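Putative sulfatase yidJ (Bacteroides fragilis, PDB 2QZU) probably hydrolyses sulfate esters, as a presumably calcium-dependent member of the sulfatase family. Local coordinates at residues S72-S76 with G325-F329; V398-Y402 with Y413-T418. One frame throughout, in Å; residues are numbered along the deposited sequence.

Interaction 1. Residues S72-S76 with G325-F329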
loop_
_atom_site.group_PDB
_atom_site.type_symbol
_atom_site.label_atom_id
_atom_site.label_comp_id
_atom_site.label_asym_id
_atom_site.label_seq_id
_atom_site.Cartn_x
_atom_site.Cartn_y
_atom_site.Cartn_z
ATOM N N SER A 72 15.382 -12.886 20.792
ATOM C CA SER A 72 16.788 -12.508 20.629
ATOM C C SER A 72 17.211 -11.969 19.261
ATOM O O SER A 72 18.085 -11.103 19.178
ATOM C CB SER A 72 17.677 -13.688 21.032
ATOM O OG SER A 72 17.569 -13.926 22.427
ATOM N N TYR A 73 16.626 -12.495 18.193
ATOM C CA TYR A 73 16.931 -12.008 16.849
ATOM C C TYR A 73 15.547 -11.619 16.344
ATOM O O TYR A 73 14.859 -12.420 15.710
ATOM C CB TYR A 73 17.528 -13.121 15.983
ATOM C CG TYR A 73 18.244 -12.632 14.738
ATOM C CD1 TYR A 73 17.976 -11.376 14.199
ATOM C CD2 TYR A 73 19.189 -13.435 14.093
ATOM C CE1 TYR A 73 18.629 -10.924 13.051
ATOM C CE2 TYR A 73 19.847 -12.993 12.934
ATOM C CZ TYR A 73 19.559 -11.736 12.425
ATOM O OH TYR A 73 20.198 -11.284 11.289
ATOM N N PRO A 74 15.118 -10.381 16.634
ATOM C CA PRO A 74 13.801 -9.881 16.230
ATOM C C PRO A 74 13.550 -9.626 14.745
ATOM O O PRO A 74 13.362 -8.488 14.321
ATOM C CB PRO A 74 13.641 -8.632 17.093
ATOM C CG PRO A 74 15.035 -8.101 17.142
ATOM C CD PRO A 74 15.870 -9.349 17.373
ATOM N N VAL A 75 13.554 -10.711 13.973
ATOM C CA VAL A 75 13.313 -10.707 12.534
ATOM C C VAL A 75 12.571 -12.015 12.249
ATOM O O VAL A 75 12.860 -13.042 12.868
ATOM C CB VAL A 75 14.631 -10.678 11.739
ATOM C CG1 VAL A 75 14.337 -10.691 10.246
ATOM C CG2 VAL A 75 15.423 -9.435 12.108
ATOM N N SER A 76 11.630 -11.981 11.309
ATOM C CA SER A 76 10.809 -13.153 11.001
ATOM C C SER A 76 11.485 -14.521 10.835
ATOM O O SER A 76 11.401 -15.370 11.725
ATOM C CB SER A 76 9.929 -12.868 9.781
ATOM O OG SER A 76 9.066 -13.969 9.523
ATOM N N GLY A 325 10.968 -0.232 11.368
ATOM C CA GLY A 325 10.715 -1.673 11.513
ATOM C C GLY A 325 11.205 -2.262 12.793
ATOM O O GLY A 325 11.012 -1.661 13.842
ATOM N N LYS A 326 11.702 -3.495 12.711
ATOM C CA LYS A 326 12.316 -4.108 13.883
ATOM C C LYS A 326 13.782 -4.446 13.483
ATOM O O LYS A 326 14.452 -3.679 12.778
ATOM C CB LYS A 326 11.621 -5.353 14.384
ATOM C CG LYS A 326 11.683 -6.528 13.446
ATOM C CD LYS A 326 11.484 -6.118 12.007
ATOM C CE LYS A 326 10.020 -5.998 11.659
ATOM N NZ LYS A 326 9.676 -6.829 10.465
ATOM N N ASP A 327 14.264 -5.603 13.928
ATOM C CA ASP A 327 15.624 -6.050 13.657
ATOM C C ASP A 327 16.617 -5.156 14.424
ATOM O O ASP A 327 17.644 -4.746 13.883
ATOM C CB ASP A 327 15.940 -5.986 12.156
ATOM C CG ASP A 327 17.142 -6.866 11.787
ATOM O OD1 ASP A 327 17.754 -7.424 12.702
ATOM O OD2 ASP A 327 17.470 -7.011 10.593
ATOM N N ILE A 328 16.303 -4.877 15.687
ATOM C CA ILE A 328 17.151 -4.030 16.517
ATOM C C ILE A 328 16.973 -4.358 18.000
ATOM O O ILE A 328 15.963 -4.937 18.402
ATOM C CB ILE A 328 16.838 -2.538 16.251
ATOM C CG1 ILE A 328 17.883 -1.653 16.925
ATOM C CG2 ILE A 328 15.440 -2.200 16.745
ATOM C CD1 ILE A 328 19.256 -1.736 16.291
ATOM N N PHE A 329 17.949 -3.971 18.808
ATOM C CA PHE A 329 17.943 -4.278 20.232
ATOM C C PHE A 329 16.980 -3.528 21.146
ATOM O O PHE A 329 16.828 -3.900 22.310
ATOM C CB PHE A 329 19.363 -4.140 20.778
ATOM C CG PHE A 329 20.060 -2.900 20.314
ATOM C CD1 PHE A 329 21.078 -2.975 19.367
ATOM C CD2 PHE A 329 19.664 -1.651 20.782
ATOM C CE1 PHE A 329 21.696 -1.817 18.895
ATOM C CE2 PHE A 329 20.273 -0.488 20.316
ATOM C CZ PHE A 329 21.289 -0.572 19.370
HETATM O O HOH W 1 18.521 -9.678 9.710
HETATM O O HOH W 2 11.094 -9.803 9.442
#

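Interaction 2. Residues V398-Y402 with Y413-T418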
loop_
_atom_site.group_PDB
_atom_site.type_symbol
_atom_site.label_atom_id
_atom_site.label_comp_id
_atom_site.label_asym_id
_atom_site.label_seq_id
_atom_site.Cartn_x
_atom_site.Cartn_y
_atom_site.Cartn_z
ATOM N N VAL A 398 20.090 -14.398 31.533
ATOM C CA VAL A 398 20.466 -13.321 30.630
ATOM C C VAL A 398 20.282 -13.871 29.220
ATOM O O VAL A 398 20.724 -14.985 28.919
ATOM C CB VAL A 398 21.940 -12.905 30.841
ATOM C CG1 VAL A 398 22.350 -11.882 29.793
ATOM C CG2 VAL A 398 22.118 -12.333 32.244
ATOM N N GLN A 399 19.617 -13.100 28.367
ATOM C CA GLN A 399 19.361 -13.523 26.995
ATOM C C GLN A 399 20.224 -12.755 26.005
ATOM O O GLN A 399 20.535 -11.581 26.214
ATOM C CB GLN A 399 17.884 -13.315 26.645
ATOM C CG GLN A 399 16.910 -14.181 27.435
ATOM C CD GLN A 399 16.894 -15.629 26.976
ATOM O OE1 GLN A 399 17.628 -16.015 26.066
ATOM N NE2 GLN A 399 16.046 -16.438 27.604
ATOM N N PRO A 400 20.616 -13.409 24.903
ATOM C CA PRO A 400 21.447 -12.771 23.879
ATOM C C PRO A 400 20.650 -11.916 22.892
ATOM O O PRO A 400 19.419 -11.957 22.867
ATOM C CB PRO A 400 22.091 -13.963 23.185
ATOM C CG PRO A 400 20.977 -14.977 23.211
ATOM C CD PRO A 400 20.454 -14.852 24.625
ATOM N N TYR A 401 21.372 -11.125 22.103
ATOM C CA TYR A 401 20.781 -10.296 21.054
ATOM C C TYR A 401 21.603 -10.557 19.797
ATOM O O TYR A 401 22.827 -10.674 19.870
ATOM C CB TYR A 401 20.849 -8.803 21.374
ATOM C CG TYR A 401 20.535 -7.959 20.154
ATOM C CD1 TYR A 401 19.250 -7.939 19.608
ATOM C CD2 TYR A 401 21.538 -7.254 19.494
ATOM C CE1 TYR A 401 18.975 -7.243 18.431
ATOM C CE2 TYR A 401 21.274 -6.557 18.313
ATOM C CZ TYR A 401 19.993 -6.558 17.789
ATOM O OH TYR A 401 19.726 -5.883 16.614
ATOM N N TYR A 402 20.943 -10.625 18.647
ATOM C CA TYR A 402 21.642 -10.895 17.395
ATOM C C TYR A 402 21.228 -10.081 16.182
ATOM O O TYR A 402 20.074 -9.686 16.030
ATOM C CB TYR A 402 21.434 -12.356 16.964
ATOM C CG TYR A 402 22.023 -13.403 17.857
ATOM C CD1 TYR A 402 23.344 -13.825 17.690
ATOM C CD2 TYR A 402 21.267 -13.975 18.878
ATOM C CE1 TYR A 402 23.892 -14.791 18.520
ATOM C CE2 TYR A 402 21.807 -14.941 19.714
ATOM C CZ TYR A 402 23.121 -15.341 19.529
ATOM O OH TYR A 402 23.674 -16.275 20.370
ATOM N N TYR A 413 25.848 -7.436 14.916
ATOM C CA TYR A 413 25.742 -7.148 16.340
ATOM C C TYR A 413 25.641 -8.414 17.168
ATOM O O TYR A 413 25.098 -9.420 16.719
ATOM C CB TYR A 413 24.458 -6.371 16.646
ATOM C CG TYR A 413 24.415 -4.918 16.265
ATOM C CD1 TYR A 413 25.010 -3.945 17.071
ATOM C CD2 TYR A 413 23.716 -4.501 15.133
ATOM C CE1 TYR A 413 24.899 -2.589 16.759
ATOM C CE2 TYR A 413 23.604 -3.154 14.811
ATOM C CZ TYR A 413 24.196 -2.203 15.629
ATOM O OH TYR A 413 24.083 -0.867 15.308
ATOM N N ARG A 414 26.149 -8.339 18.391
ATOM C CA ARG A 414 26.004 -9.421 19.360
ATOM C C ARG A 414 25.787 -8.671 20.665
ATOM O O ARG A 414 26.427 -7.647 20.915
ATOM C CB ARG A 414 27.246 -10.310 19.453
ATOM C CG ARG A 414 27.485 -11.155 18.218
ATOM C CD ARG A 414 26.366 -12.168 17.953
ATOM N NE ARG A 414 26.760 -13.075 16.879
ATOM C CZ ARG A 414 26.851 -12.730 15.598
ATOM N NH1 ARG A 414 26.559 -11.493 15.215
ATOM N NH2 ARG A 414 27.281 -13.611 14.702
ATOM N N GLY A 415 24.864 -9.150 21.486
ATOM C CA GLY A 415 24.616 -8.457 22.733
ATOM C C GLY A 415 24.007 -9.326 23.804
ATOM O O GLY A 415 23.821 -10.529 23.623
ATOM N N LEU A 416 23.700 -8.698 24.930
ATOM C CA LEU A 416 23.099 -9.375 26.065
ATOM C C LEU A 416 22.035 -8.477 26.683
ATOM O O LEU A 416 22.163 -7.254 26.671
ATOM C CB LEU A 416 24.165 -9.684 27.120
ATOM C CG LEU A 416 25.321 -10.620 26.770
ATOM C CD1 LEU A 416 26.349 -10.582 27.899
ATOM C CD2 LEU A 416 24.804 -12.033 26.555
ATOM N N ARG A 417 20.982 -9.088 27.210
ATOM C CA ARG A 417 19.915 -8.344 27.867
ATOM C C ARG A 417 19.755 -8.925 29.263
ATOM O O ARG A 417 19.376 -10.088 29.414
ATOM C CB ARG A 417 18.587 -8.475 27.098
ATOM C CG ARG A 417 17.419 -7.678 27.720
ATOM C CD ARG A 417 16.131 -7.843 26.907
ATOM N NE ARG A 417 15.009 -7.061 27.433
ATOM C CZ ARG A 417 14.353 -7.339 28.557
ATOM N NH1 ARG A 417 14.695 -8.386 29.292
ATOM N NH2 ARG A 417 13.340 -6.571 28.942
ATOM N N THR A 418 20.083 -8.139 30.284
ATOM C CA THR A 418 19.922 -8.604 31.656
ATOM C C THR A 418 18.626 -7.971 32.149
ATOM O O THR A 418 18.010 -7.181 31.428
ATOM C CB THR A 418 21.075 -8.146 32.575
ATOM O OG1 THR A 418 20.877 -6.778 32.948
ATOM C CG2 THR A 418 22.415 -8.291 31.865
HETATM O O HOH W 3 24.735 -12.530 21.386
#

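Interaction 1. Residues S72-S76 with G325-F329
Two irregular loop segments meet here, and their backbones come closest where the CA atoms of Pro74 and Asp327 lie 5.0 Å apart. One direct hydrogen bond joins them: Asp327 N donates to Pro74 O at 3.0 Å, weakly, with a bent 129° angle, and the place of this oxygen in the model is less certain. Pro74 is the centre of an inverse gamma turn, closed by Val75 N to Tyr73 O at 2.8 Å.

Water carries the rest of the polar contact. Water 1 sits 2.8 Å from Tyr73 OH and donates to Asp327 OD2 at 3.0 Å; the same hydroxyl also bonds to the backbone of Val404. Water 2 accepts from Ser76 N at 2.9 Å and, weakly, from Lys326 NZ at 3.4 Å, an amine held by Gln37 as well.

Pro74 CG rests 3.5 Å from Ile328 O, and Asp327 OD1 lies at the Tyr73 ring edge, 3.6 Å from CE1.

Ser76, predicted to mature to 3-oxoalanine but still serine here, begins helix 76-85 directly after the N-cap Val75, so the contact flanks the presumed sulfatase active site. Helix 331-334 follows Asp327's loop, and strand 399-404 packs against Tyr73, Pro74 and Asp327.

Interaction 2. Residues V398-Y402 with Y413-T418
The two strands run antiparallel, their local axes 4.2 Å apart at closest approach and 154° between directions. Gln399 pairs with Arg417 and Tyr401 with Gly415 as hydrogen-bonded pairs: Gln399 N reaches Arg417 O at 3.2 Å and Arg417 N returns to Gln399 O at 2.7 Å, while Tyr401 N to Gly415 O (2.9 Å) and Gly415 N to Tyr401 O (3.0 Å) close the second ring. Between them, at the non-hydrogen-bonded pair Pro400-Leu416, proline costs the ladder no bond, and Pro400 CA makes a CA-H...O contact with Gly415 O at 3.3 Å. Water 3 donates to both Tyr401 O and Gly415 O, at 3.1 Å each.

This ladder is a beta hairpin, the first two strands of the antiparallel four-stranded sheet near the C-terminus; strand 399-404 is its edge within the chain, and strand 421-428 continues it beyond 412-417.

On the face bearing Pro400, Leu416, Tyr402 and Arg414, Tyr402 CD1 meets Arg414 CD at 3.5 Å. Arg414 NH1 bonds to Tyr413 O at 2.9 Å and its NE forms a salt bridge with Asp474, while Tyr402 OH bonds to Trp468 of helix 455-471. Val398 CG1 adds an apolar contact with Leu416 CB at 3.9 Å. The Tyr401 ring lies on the other face, reaching diagonally to Tyr413, CE2 to CB 3.6 Å. On that same face, Gln399 and Arg417 lead away from each other's strands to Asp360 and Glu331.

Overall arrangement
The centres of interactions 1 and 2 lie about 12 Å apart, and the two touch directly. Along the chain they come in series: 72-76 with 325-329 is complete before the hairpin of interaction 2 opens at 398. Strand 399-404 is the shared element. Ser72 O lies 2.9 Å from Tyr402 N, probably a hydrogen bond, and Ser72 OG hydrogen-bonds to Pro400 O at 2.7 Å; Tyr401 OH approaches Ile328 CA at 3.2 Å. The edge strand of the C-terminal four-stranded sheet thus borders loops that follow strands 64-66 and 306-311 of the large mixed sheet, joining the smaller sheet to the surroundings of the predicted 3-oxoalanine site at Ser76.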